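Local atomic coordinates of arginyl-trna synthetase (Thermus thermophilus, PDB entry 1IQ0), a protein that probably catalyses the ATP-dependent attachment of L-arginine to tRNA(Arg), releasing AMP and diphosphate, as a monomeric class I aminoacyl-tRNA synthetase. Residues A[87-91]-A[506-510]. Residue numbers count along the deposited sequence, not the author numbering.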
loop_
_atom_site.group_PDB
_atom_site.type_symbol
_atom_site.label_atom_id
_atom_site.label_comp_id
_atom_site.label_asym_id
_atom_site.label_seq_id
_atom_site.Cartn_x
_atom_site.Cartn_y
_atom_site.Cartn_z
ATOM N N LEU A 87 8.858 9.493 -28.725
ATOM C CA LEU A 87 7.767 8.959 -27.920
ATOM C C LEU A 87 7.810 7.420 -27.955
ATOM O O LEU A 87 7.807 6.759 -26.915
ATOM C CB LEU A 87 6.446 9.479 -28.480
ATOM C CG LEU A 87 5.121 9.227 -27.775
ATOM C CD1 LEU A 87 4.080 10.142 -28.397
ATOM C CD2 LEU A 87 4.709 7.760 -27.892
ATOM N N LEU A 88 7.866 6.858 -29.158
ATOM C CA LEU A 88 7.919 5.408 -29.318
ATOM C C LEU A 88 9.161 4.823 -28.663
ATOM O O LEU A 88 9.088 3.815 -27.964
ATOM C CB LEU A 88 7.912 5.039 -30.800
ATOM C CG LEU A 88 6.637 5.389 -31.562
ATOM C CD1 LEU A 88 6.883 5.306 -33.072
ATOM C CD2 LEU A 88 5.536 4.435 -31.127
ATOM N N ARG A 89 10.303 5.463 -28.890
ATOM C CA ARG A 89 11.565 5.001 -28.327
ATOM C C ARG A 89 11.470 4.900 -26.806
ATOM O O ARG A 89 11.865 3.888 -26.213
ATOM C CB ARG A 89 12.686 5.957 -28.734
ATOM C CG ARG A 89 14.081 5.379 -28.611
ATOM C CD ARG A 89 15.102 6.293 -29.272
ATOM N NE ARG A 89 14.826 6.486 -30.694
ATOM C CZ ARG A 89 14.879 5.521 -31.609
ATOM N NH1 ARG A 89 15.200 4.282 -31.261
ATOM N NH2 ARG A 89 14.606 5.796 -32.877
ATOM N N GLU A 90 10.931 5.940 -26.177
ATOM C CA GLU A 90 10.773 5.961 -24.726
ATOM C C GLU A 90 9.756 4.917 -24.255
ATOM O O GLU A 90 9.887 4.371 -23.161
ATOM C CB GLU A 90 10.339 7.360 -24.264
ATOM C CG GLU A 90 9.831 7.441 -22.823
ATOM C CD GLU A 90 10.924 7.296 -21.759
ATOM O OE1 GLU A 90 10.574 7.287 -20.557
ATOM O OE2 GLU A 90 12.120 7.199 -22.112
ATOM N N ALA A 91 8.739 4.641 -25.069
ATOM C CA ALA A 91 7.733 3.650 -24.688
ATOM C C ALA A 91 8.318 2.244 -24.731
ATOM O O ALA A 91 7.944 1.380 -23.940
ATOM C CB ALA A 91 6.522 3.731 -25.616
ATOM N N ALA A 506 1.481 3.674 -27.148
ATOM C CA ALA A 506 2.797 3.989 -26.611
ATOM C C ALA A 506 2.686 5.128 -25.590
ATOM O O ALA A 506 3.326 5.095 -24.539
ATOM C CB ALA A 506 3.731 4.384 -27.744
ATOM N N LEU A 507 1.860 6.126 -25.904
ATOM C CA LEU A 507 1.665 7.268 -25.020
ATOM C C LEU A 507 1.093 6.847 -23.663
ATOM O O LEU A 507 1.510 7.369 -22.622
ATOM C CB LEU A 507 0.756 8.294 -25.690
ATOM C CG LEU A 507 0.581 9.676 -25.058
ATOM C CD1 LEU A 507 1.933 10.313 -24.732
ATOM C CD2 LEU A 507 -0.203 10.546 -26.045
ATOM N N ASP A 508 0.148 5.909 -23.652
ATOM C CA ASP A 508 -0.396 5.460 -22.371
ATOM C C ASP A 508 0.702 4.767 -21.574
ATOM O O ASP A 508 0.723 4.829 -20.346
ATOM C CB ASP A 508 -1.576 4.518 -22.571
ATOM C CG ASP A 508 -2.801 5.245 -23.071
ATOM O OD1 ASP A 508 -2.968 6.424 -22.696
ATOM O OD2 ASP A 508 -3.589 4.643 -23.826
ATOM N N LEU A 509 1.625 4.121 -22.281
ATOM C CA LEU A 509 2.736 3.445 -21.631
ATOM C C LEU A 509 3.698 4.442 -20.968
ATOM O O LEU A 509 4.368 4.106 -19.990
ATOM C CB LEU A 509 3.491 2.589 -22.646
ATOM C CG LEU A 509 2.837 1.241 -22.962
ATOM C CD1 LEU A 509 3.482 0.619 -24.196
ATOM C CD2 LEU A 509 2.981 0.323 -21.754
ATOM N N LEU A 510 3.757 5.661 -21.495
ATOM C CA LEU A 510 4.648 6.679 -20.949
ATOM C C LEU A 510 4.161 7.229 -19.609
ATOM O O LEU A 510 4.894 7.953 -18.942
ATOM C CB LEU A 510 4.823 7.849 -21.928
ATOM C CG LEU A 510 5.454 7.610 -23.307
ATOM C CD1 LEU A 510 5.906 8.946 -23.871
ATOM C CD2 LEU A 510 6.639 6.685 -23.208
#
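Two helices packed through a close alanine pair join parts of this class I synthetase far apart in sequence: helix 84-92, which follows the last strand of the N-terminal domain's antiparallel sheet, and helix 500-509 of the DALR-type anticodon-binding domain. The contact is apolar, with no hydrogen bond across it. Leu87 is long enough to reach the neighbouring helix although its CA-to-CB bond points sideways: its CD2 lies 3.5 Å from Ala506 CB, its CD1 4.3 Å from Leu507 CD1, and its CG 4.0 Å from Leu510 CD1. Leu88 starts out pointing away, yet its CD2 reaches back to 3.8 Å from Ala506 CB, while Ala498 also touches its side chain. Arg89, on the outer face, suits solvent and forms a salt bridge with Glu85. Glu90 sits at the border, where its aliphatic part packs on Leu510 and its carboxylate pairs with Arg93 in a salt bridge, which compensates its charge. One turn after Leu87, Ala91 faces the partner directly. Its small methyl lets the backbones approach to 5.3 Å between Ala91 CA and Ala506 CA, with the two CB atoms 3.6 Å apart; bulkier residues would push the helices apart. Leu569 of helix 562-583 packs against Ala506 and Leu509, and Ser572 OG hydrogen-bonds to Ala91 O, so that helix contacts both partners. Leu510 brings its CD2 to 3.3 Å from Glu90 CG and 3.5 Å from Ala91 N.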